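PDB 2DQ0: seryl-tRNA synthetase from Pyrococcus horikoshii, which catalyses the ATP-dependent attachment of L-serine to tRNA(Ser), working through a seryl-adenylate intermediate as a homodimeric class II aminoacyl-tRNA synthetase. Local coordinates for the interface of chains A and B. Residues are numbered along the deposited sequence; one frame, centred on the assembly and turned at random. Chains: chain A/B, Seryl-tRNA synthetase.

Contact 1: the interface of chains A and B. Residues chain A 188-189, 193, 196-197, 303; chain B 204, 214-216, 278.
A:Val193 carries CG1 anti to its backbone N (chi1 173°), and B:Ile216 holds CG1 anti to its carbonyl carbon (chi1 -74°) with CD1 extended beyond it; the two side chains run antiparallel alongside each other, A:Val193 CG1 lying 3.7 Å from B:Ile216 CG1. This is the motif 1 dimer interface of class II synthetases, built from helix 190-209 and strand 213-216. The other methyl, A:Val193 CG2, faces the backbone of strand 213-216 and sits 3.6 Å from B:Pro214 O. Beneath this packing, strand 187-189 of chain A pairs antiparallel with strand 213-216 of chain B: A:Leu188 N donates to B:Ile216 O (2.9 Å), and B:Ile216 N donates to A:Leu188 O (2.9 Å). A:Leu189 and B:Val215 run side by side from this pairing. The CD1 tip of B:Ile216 reaches A:Asp196 at its carboxylate oxygen OD1 (3.9 Å) and meets the A:His303 ring tip to tip, 4.2 Å from CE1. A:His303 ND1, in its own ring plane, donates to the syn side of A:Asp196 OD2 (3.1 Å), approaching from 31° outside the carboxylate plane; this second-shell bond helps set the imidazole's rotation. Farther along the helix, A:Leu197 CD1 touches B:Leu204 CD2 at 3.6 Å.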
loop_
_atom_site.group_PDB
_atom_site.type_symbol
_atom_site.label_atom_id
_atom_site.label_comp_id
_atom_site.label_asym_id
_atom_site.label_seq_id
_atom_site.Cartn_x
_atom_site.Cartn_y
_atom_site.Cartn_z
ATOM N N LEU A 188 -9.533 -8.074 -8.149
ATOM C CA LEU A 188 -9.235 -8.424 -9.528
ATOM C C LEU A 188 -9.058 -9.967 -9.477
ATOM O O LEU A 188 -8.469 -10.512 -8.522
ATOM C CB LEU A 188 -7.967 -7.714 -9.953
ATOM C CG LEU A 188 -7.964 -6.811 -11.178
ATOM C CD1 LEU A 188 -9.149 -5.833 -11.196
ATOM C CD2 LEU A 188 -6.642 -6.073 -11.158
ATOM N N LEU A 189 -9.588 -10.664 -10.482
ATOM C CA LEU A 189 -9.554 -12.125 -10.502
ATOM C C LEU A 189 -8.966 -12.796 -11.736
ATOM O O LEU A 189 -8.789 -12.175 -12.791
ATOM C CB LEU A 189 -10.973 -12.671 -10.312
ATOM C CG LEU A 189 -11.833 -12.083 -9.191
ATOM C CD1 LEU A 189 -13.293 -12.377 -9.476
ATOM C CD2 LEU A 189 -11.440 -12.671 -7.840
ATOM N N VAL A 193 -5.449 -11.084 -13.160
ATOM C CA VAL A 193 -4.384 -10.926 -12.175
ATOM C C VAL A 193 -3.063 -11.251 -12.864
ATOM O O VAL A 193 -2.063 -10.554 -12.671
ATOM C CB VAL A 193 -4.577 -11.859 -10.948
ATOM C CG1 VAL A 193 -3.371 -11.779 -10.036
ATOM C CG2 VAL A 193 -5.821 -11.448 -10.167
ATOM N N ASP A 196 -2.093 -8.352 -15.141
ATOM C CA ASP A 196 -1.600 -7.219 -14.383
ATOM C C ASP A 196 -0.113 -7.447 -14.112
ATOM O O ASP A 196 0.718 -6.598 -14.466
ATOM C CB ASP A 196 -2.375 -7.101 -13.065
ATOM C CG ASP A 196 -1.982 -5.875 -12.242
ATOM O OD1 ASP A 196 -2.887 -5.181 -11.752
ATOM O OD2 ASP A 196 -0.783 -5.602 -12.057
ATOM N N LEU A 197 0.224 -8.583 -13.496
ATOM C CA LEU A 197 1.632 -8.869 -13.224
ATOM C C LEU A 197 2.469 -8.901 -14.490
ATOM O O LEU A 197 3.602 -8.414 -14.493
ATOM C CB LEU A 197 1.826 -10.200 -12.510
ATOM C CG LEU A 197 1.214 -10.369 -11.121
ATOM C CD1 LEU A 197 1.866 -11.604 -10.507
ATOM C CD2 LEU A 197 1.432 -9.115 -10.228
ATOM N N HIS A 303 -1.487 -0.387 -9.834
ATOM C CA HIS A 303 -0.075 -0.695 -9.970
ATOM C C HIS A 303 0.518 0.104 -11.122
ATOM O O HIS A 303 -0.129 0.278 -12.163
ATOM C CB HIS A 303 0.073 -2.187 -10.218
ATOM C CG HIS A 303 -0.359 -3.023 -9.062
ATOM N ND1 HIS A 303 -0.760 -4.334 -9.198
ATOM C CD2 HIS A 303 -0.415 -2.746 -7.735
ATOM C CE1 HIS A 303 -1.046 -4.828 -8.006
ATOM N NE2 HIS A 303 -0.845 -3.886 -7.100
ATOM N N LEU B 204 2.089 -18.037 -7.350
ATOM C CA LEU B 204 0.795 -17.995 -8.024
ATOM C C LEU B 204 0.621 -19.171 -8.995
ATOM O O LEU B 204 -0.368 -19.897 -8.911
ATOM C CB LEU B 204 0.642 -16.685 -8.787
ATOM C CG LEU B 204 -0.343 -15.608 -8.319
ATOM C CD1 LEU B 204 -0.734 -15.748 -6.852
ATOM C CD2 LEU B 204 0.325 -14.274 -8.561
ATOM N N PRO B 214 -6.837 -16.980 -8.523
ATOM C CA PRO B 214 -5.904 -15.895 -8.183
ATOM C C PRO B 214 -6.637 -14.568 -7.993
ATOM O O PRO B 214 -7.527 -14.233 -8.775
ATOM C CB PRO B 214 -4.951 -15.872 -9.370
ATOM C CG PRO B 214 -5.819 -16.281 -10.506
ATOM C CD PRO B 214 -6.652 -17.410 -9.919
ATOM N N VAL B 215 -6.262 -13.826 -6.952
ATOM C CA VAL B 215 -6.916 -12.560 -6.666
ATOM C C VAL B 215 -5.999 -11.458 -6.153
ATOM O O VAL B 215 -5.027 -11.720 -5.446
ATOM C CB VAL B 215 -8.119 -12.782 -5.665
ATOM C CG1 VAL B 215 -7.923 -14.045 -4.921
ATOM C CG2 VAL B 215 -8.275 -11.606 -4.690
ATOM N N ILE B 216 -6.301 -10.229 -6.572
ATOM C CA ILE B 216 -5.586 -9.037 -6.121
ATOM C C ILE B 216 -6.704 -8.294 -5.402
ATOM O O ILE B 216 -7.621 -7.776 -6.030
ATOM C CB ILE B 216 -5.061 -8.165 -7.290
ATOM C CG1 ILE B 216 -3.848 -8.831 -7.935
ATOM C CG2 ILE B 216 -4.669 -6.784 -6.767
ATOM C CD1 ILE B 216 -3.357 -8.120 -9.212
ATOM N N VAL B 278 -2.540 -12.081 -3.848
ATOM C CA VAL B 278 -1.217 -11.453 -3.911
ATOM C C VAL B 278 -1.430 -10.047 -3.398
ATOM O O VAL B 278 -2.460 -9.438 -3.688
ATOM C CB VAL B 278 -0.676 -11.196 -5.329
ATOM C CG1 VAL B 278 0.819 -11.085 -5.257
ATOM C CG2 VAL B 278 -1.130 -12.212 -6.300
#

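Contact 2: the interface of chains A and B. Residues chain A 217-218, 256, 259-261; chain B 176, 179-180, 187.
B:Tyr187 enters chain A between A:Pro218 and A:Met260, which cover opposite faces of its ring. The site belongs to the class II synthetase dimer interface, where the prolines after motif 1 strand 213-216 and helix 254-259 of one subunit receive strand 187-189 and helix 175-180 of the other. A:Pro218 CD sits over the ring centre, 3.6 Å from the centroid, in a CH-pi contact. From the other side comes the methyl A:Met260 CE, 3.8 Å from the centroid and displaced toward CD2; the methionine runs extended to SD and then bends (chi3 -123°), which carries the methyl over the ring. At the ring edge the phenol OH donates to A:Pro256 O (2.8 Å). This grip may steady helix 254-259, whose first residue, A:Glu254, is expected to bind serine. A:Met260 O, just past that helix, receives B:Lys179 NZ at 3.0 Å, the amine standing 50° out of the carbonyl plane, off the lone pairs; if charged, it could offset the negative helix end. B:Arg176, one turn earlier, lays its guanidinium edge near the same oxygen, while A:His261 CE1 lies over one guanidinium face, the planes 67° apart. A:His261 ND1 is 3.2 Å from B:Arg176 NE, a doubtful hydrogen bond because ND1 stands well out of the guanidinium plane. Farther out, B:Val180 CG2 packs on A:Gly259 CA at 4.1 Å.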
loop_
_atom_site.group_PDB
_atom_site.type_symbol
_atom_site.label_atom_id
_atom_site.label_comp_id
_atom_site.label_asym_id
_atom_site.label_seq_id
_atom_site.Cartn_x
_atom_site.Cartn_y
_atom_site.Cartn_z
ATOM N N PRO A 217 10.415 0.861 -4.224
ATOM C CA PRO A 217 10.570 1.861 -3.160
ATOM C C PRO A 217 9.666 1.644 -1.959
ATOM O O PRO A 217 8.894 0.694 -1.913
ATOM C CB PRO A 217 10.162 3.134 -3.867
ATOM C CG PRO A 217 8.926 2.616 -4.629
ATOM C CD PRO A 217 9.474 1.335 -5.258
ATOM N N PRO A 218 9.790 2.515 -0.946
ATOM C CA PRO A 218 8.921 2.388 0.228
ATOM C C PRO A 218 7.548 2.817 -0.328
ATOM O O PRO A 218 7.485 3.622 -1.257
ATOM C CB PRO A 218 9.493 3.427 1.195
ATOM C CG PRO A 218 10.924 3.408 0.888
ATOM C CD PRO A 218 10.955 3.366 -0.631
ATOM N N PRO A 256 8.661 8.690 -4.021
ATOM C CA PRO A 256 9.761 8.091 -3.239
ATOM C C PRO A 256 11.058 8.039 -4.064
ATOM O O PRO A 256 12.165 8.091 -3.515
ATOM C CB PRO A 256 9.232 6.698 -2.880
ATOM C CG PRO A 256 8.213 6.417 -3.945
ATOM C CD PRO A 256 7.529 7.750 -4.127
ATOM N N GLY A 259 12.487 11.546 -3.586
ATOM C CA GLY A 259 13.017 11.759 -2.259
ATOM C C GLY A 259 14.269 10.925 -2.023
ATOM O O GLY A 259 15.070 11.239 -1.144
ATOM N N MET A 260 14.444 9.870 -2.812
ATOM C CA MET A 260 15.599 8.977 -2.678
ATOM C C MET A 260 16.959 9.675 -2.528
ATOM O O MET A 260 17.821 9.210 -1.792
ATOM C CB MET A 260 15.652 8.011 -3.871
ATOM C CG MET A 260 16.846 7.061 -3.877
ATOM S SD MET A 260 16.865 5.965 -5.332
ATOM C CE MET A 260 16.872 4.406 -4.554
ATOM N N HIS A 261 17.154 10.783 -3.233
ATOM C CA HIS A 261 18.412 11.510 -3.161
ATOM C C HIS A 261 18.256 12.909 -2.574
ATOM O O HIS A 261 19.038 13.806 -2.875
ATOM C CB HIS A 261 19.049 11.597 -4.550
ATOM C CG HIS A 261 19.535 10.283 -5.074
ATOM N ND1 HIS A 261 20.581 9.593 -4.497
ATOM C CD2 HIS A 261 19.122 9.533 -6.124
ATOM C CE1 HIS A 261 20.791 8.473 -5.169
ATOM N NE2 HIS A 261 19.919 8.413 -6.162
ATOM N N ARG B 176 19.000 5.408 2.474
ATOM C CA ARG B 176 18.082 6.335 1.842
ATOM C C ARG B 176 16.603 6.084 2.206
ATOM O O ARG B 176 15.804 7.021 2.295
ATOM C CB ARG B 176 18.314 6.346 0.343
ATOM C CG ARG B 176 19.619 7.014 0.007
ATOM C CD ARG B 176 19.791 7.138 -1.477
ATOM N NE ARG B 176 20.962 7.928 -1.814
ATOM C CZ ARG B 176 22.184 7.430 -1.975
ATOM N NH1 ARG B 176 23.186 8.243 -2.286
ATOM N NH2 ARG B 176 22.404 6.123 -1.840
ATOM N N LYS B 179 15.894 7.733 5.356
ATOM C CA LYS B 179 15.808 9.167 5.183
ATOM C C LYS B 179 14.400 9.585 4.821
ATOM O O LYS B 179 13.794 10.434 5.459
ATOM C CB LYS B 179 16.787 9.622 4.083
ATOM C CG LYS B 179 16.647 11.091 3.685
ATOM C CD LYS B 179 17.653 11.504 2.616
ATOM C CE LYS B 179 17.675 10.561 1.430
ATOM N NZ LYS B 179 18.781 10.911 0.475
ATOM N N VAL B 180 13.888 8.928 3.795
ATOM C CA VAL B 180 12.600 9.208 3.224
ATOM C C VAL B 180 11.359 8.669 3.953
ATOM O O VAL B 180 10.271 9.248 3.831
ATOM C CB VAL B 180 12.609 8.688 1.777
ATOM C CG1 VAL B 180 12.133 7.268 1.742
ATOM C CG2 VAL B 180 11.784 9.532 0.917
ATOM N N TYR B 187 14.643 0.234 -0.031
ATOM C CA TYR B 187 14.500 0.330 -1.475
ATOM C C TYR B 187 15.151 -0.965 -1.912
ATOM O O TYR B 187 16.247 -1.278 -1.464
ATOM C CB TYR B 187 15.293 1.470 -2.115
ATOM C CG TYR B 187 14.747 2.871 -1.929
ATOM C CD1 TYR B 187 14.933 3.548 -0.733
ATOM C CD2 TYR B 187 14.109 3.545 -2.979
ATOM C CE1 TYR B 187 14.512 4.856 -0.575
ATOM C CE2 TYR B 187 13.677 4.869 -2.830
ATOM C CZ TYR B 187 13.889 5.511 -1.613
ATOM O OH TYR B 187 13.483 6.799 -1.404
#

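Contact 3: the interface of chains A and B. Residues chain A 220, 242, 245, 247, 249; chain B 185, 240, 249, 282, 300.
A:Met220 points its methyl into a cluster of aromatic rings from chain B, each turned differently toward it, in the class II synthetase dimer interface. Its thioether bends at the end (chi3 -81°), bringing CE to the edge of B:Phe185, in the ring plane and 3.4 Å from CZ; the two side chains cross at about a right angle. The same methyl lies over one face of the B:Tyr240 ring, toward its rim, 3.8 Å from CE2. B:Phe282, at the end of strand 273-282, adds its CD2 at 3.8 Å from A:Met220 CE. The sulfur is engaged too: A:Met220 and B:Leu249 lie head to tail, SD 3.9 Å from CD1. A:Leu249 and B:Leu249, the same residue in both subunits, reach toward each other tip to tip, with A:Leu249 CD2 3.6 Å from B:Leu249 CD1, as expected close to the two-fold axis. On the methionine's side of the B:Tyr240 ring, but displaced toward CD1 and CE1, A:Val242 CG2 comes within 4.0 Å of CD1 and A:Leu247 CD1 within 4.1 Å of CE1; A:Leu247 CD2 turns to B:Phe185. In the second shell B:His300 CB packs on one face of B:Phe185 and B:Leu249 CD2 on a face of B:Phe282, and they may help to hold the rings. No hydrogen bond crosses this patch. It forms an apolar core of the homodimer and may steady B:Phe282, which opens the motif 2 sequence with B:Arg283, the arginine expected to bind ATP.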
loop_
_atom_site.group_PDB
_atom_site.type_symbol
_atom_site.label_atom_id
_atom_site.label_comp_id
_atom_site.label_asym_id
_atom_site.label_seq_id
_atom_site.Cartn_x
_atom_site.Cartn_y
_atom_site.Cartn_z
ATOM N N MET A 220 5.191 3.982 1.722
ATOM C CA MET A 220 4.780 4.994 2.687
ATOM C C MET A 220 5.999 5.870 2.888
ATOM O O MET A 220 7.094 5.370 3.145
ATOM C CB MET A 220 4.388 4.372 4.042
ATOM C CG MET A 220 3.125 3.513 4.021
ATOM S SD MET A 220 2.572 2.926 5.668
ATOM C CE MET A 220 3.602 1.595 5.869
ATOM N N VAL A 242 -1.454 8.429 7.039
ATOM C CA VAL A 242 -1.777 7.380 7.995
ATOM C C VAL A 242 -1.823 8.013 9.384
ATOM O O VAL A 242 -1.016 8.876 9.723
ATOM C CB VAL A 242 -0.766 6.161 7.922
ATOM C CG1 VAL A 242 0.086 6.264 6.701
ATOM C CG2 VAL A 242 0.061 6.064 9.154
ATOM N N GLU A 245 1.242 9.202 12.550
ATOM C CA GLU A 245 2.590 8.957 12.050
ATOM C C GLU A 245 2.949 9.982 10.986
ATOM O O GLU A 245 2.075 10.605 10.383
ATOM C CB GLU A 245 2.693 7.587 11.367
ATOM C CG GLU A 245 2.085 6.429 12.085
ATOM C CD GLU A 245 3.044 5.764 13.033
ATOM O OE1 GLU A 245 2.629 4.760 13.662
ATOM O OE2 GLU A 245 4.198 6.242 13.150
ATOM N N LEU A 247 3.744 9.504 8.013
ATOM C CA LEU A 247 3.741 8.570 6.892
ATOM C C LEU A 247 2.570 8.844 5.945
ATOM O O LEU A 247 1.428 9.058 6.362
ATOM C CB LEU A 247 3.673 7.130 7.396
ATOM C CG LEU A 247 4.915 6.609 8.127
ATOM C CD1 LEU A 247 4.623 5.251 8.730
ATOM C CD2 LEU A 247 6.091 6.516 7.148
ATOM N N LEU A 249 0.821 7.499 2.106
ATOM C CA LEU A 249 0.812 6.461 1.080
ATOM C C LEU A 249 1.176 7.157 -0.219
ATOM O O LEU A 249 0.624 8.210 -0.546
ATOM C CB LEU A 249 -0.571 5.790 0.972
ATOM C CG LEU A 249 -1.000 5.036 2.236
ATOM C CD1 LEU A 249 -2.329 4.371 2.005
ATOM C CD2 LEU A 249 0.048 4.002 2.613
ATOM N N PHE B 185 12.198 0.269 6.591
ATOM C CA PHE B 185 11.651 0.508 5.256
ATOM C C PHE B 185 12.896 0.325 4.388
ATOM O O PHE B 185 14.024 0.315 4.908
ATOM C CB PHE B 185 11.105 1.935 5.090
ATOM C CG PHE B 185 9.650 2.081 5.469
ATOM C CD1 PHE B 185 9.283 2.746 6.634
ATOM C CD2 PHE B 185 8.649 1.530 4.663
ATOM C CE1 PHE B 185 7.936 2.866 6.994
ATOM C CE2 PHE B 185 7.312 1.640 5.009
ATOM C CZ PHE B 185 6.946 2.313 6.183
ATOM N N TYR B 240 -2.102 -0.326 10.493
ATOM C CA TYR B 240 -2.066 1.122 10.256
ATOM C C TYR B 240 -3.452 1.605 9.845
ATOM O O TYR B 240 -4.082 1.006 8.964
ATOM C CB TYR B 240 -1.112 1.474 9.103
ATOM C CG TYR B 240 0.360 1.314 9.387
ATOM C CD1 TYR B 240 1.084 2.305 10.073
ATOM C CD2 TYR B 240 1.046 0.184 8.941
ATOM C CE1 TYR B 240 2.455 2.167 10.298
ATOM C CE2 TYR B 240 2.408 0.036 9.161
ATOM C CZ TYR B 240 3.107 1.023 9.841
ATOM O OH TYR B 240 4.438 0.820 10.088
ATOM N N LEU B 249 -4.848 -0.276 6.394
ATOM C CA LEU B 249 -3.876 -0.903 5.513
ATOM C C LEU B 249 -3.825 -2.371 5.851
ATOM O O LEU B 249 -3.695 -2.742 7.022
ATOM C CB LEU B 249 -2.518 -0.230 5.697
ATOM C CG LEU B 249 -2.465 1.136 4.990
ATOM C CD1 LEU B 249 -1.179 1.874 5.282
ATOM C CD2 LEU B 249 -2.556 0.889 3.502
ATOM N N PHE B 282 1.277 -4.488 5.143
ATOM C CA PHE B 282 1.747 -3.459 6.037
ATOM C C PHE B 282 1.575 -3.778 7.520
ATOM O O PHE B 282 0.482 -4.077 7.964
ATOM C CB PHE B 282 1.027 -2.170 5.702
ATOM C CG PHE B 282 1.023 -1.849 4.238
ATOM C CD1 PHE B 282 0.004 -2.325 3.409
ATOM C CD2 PHE B 282 2.034 -1.068 3.685
ATOM C CE1 PHE B 282 -0.001 -2.026 2.066
ATOM C CE2 PHE B 282 2.038 -0.764 2.333
ATOM C CZ PHE B 282 1.023 -1.239 1.518
ATOM N N HIS B 300 8.180 -3.063 7.679
ATOM C CA HIS B 300 6.826 -2.505 7.703
ATOM C C HIS B 300 6.067 -2.800 6.442
ATOM O O HIS B 300 4.832 -2.650 6.400
ATOM C CB HIS B 300 6.864 -0.979 7.824
ATOM C CG HIS B 300 7.418 -0.496 9.118
ATOM N ND1 HIS B 300 6.845 -0.810 10.332
ATOM C CD2 HIS B 300 8.513 0.249 9.396
ATOM C CE1 HIS B 300 7.566 -0.281 11.302
ATOM N NE2 HIS B 300 8.583 0.366 10.760
#

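Contact 2 and contact 3 are neighbours, the centres of their C-alpha atoms about 14 Å apart, whereas contact 1 lies about 26 Å from contact 2 and 22 Å from contact 3. Strand 187-189 serves two of them, from chain A in contact 1 and from chain B in contact 2. Strand 213-216 enters contact 1, and the chain following it supplies the prolines of contact 2 and the methionine of contact 3; strand 273-282 contributes to contacts 1 and 3. Two-fold symmetry repeats each patch with the chains exchanged. The shared elements may couple the interface to both catalytic cores, in a homodimer whose tRNA binds across the subunits.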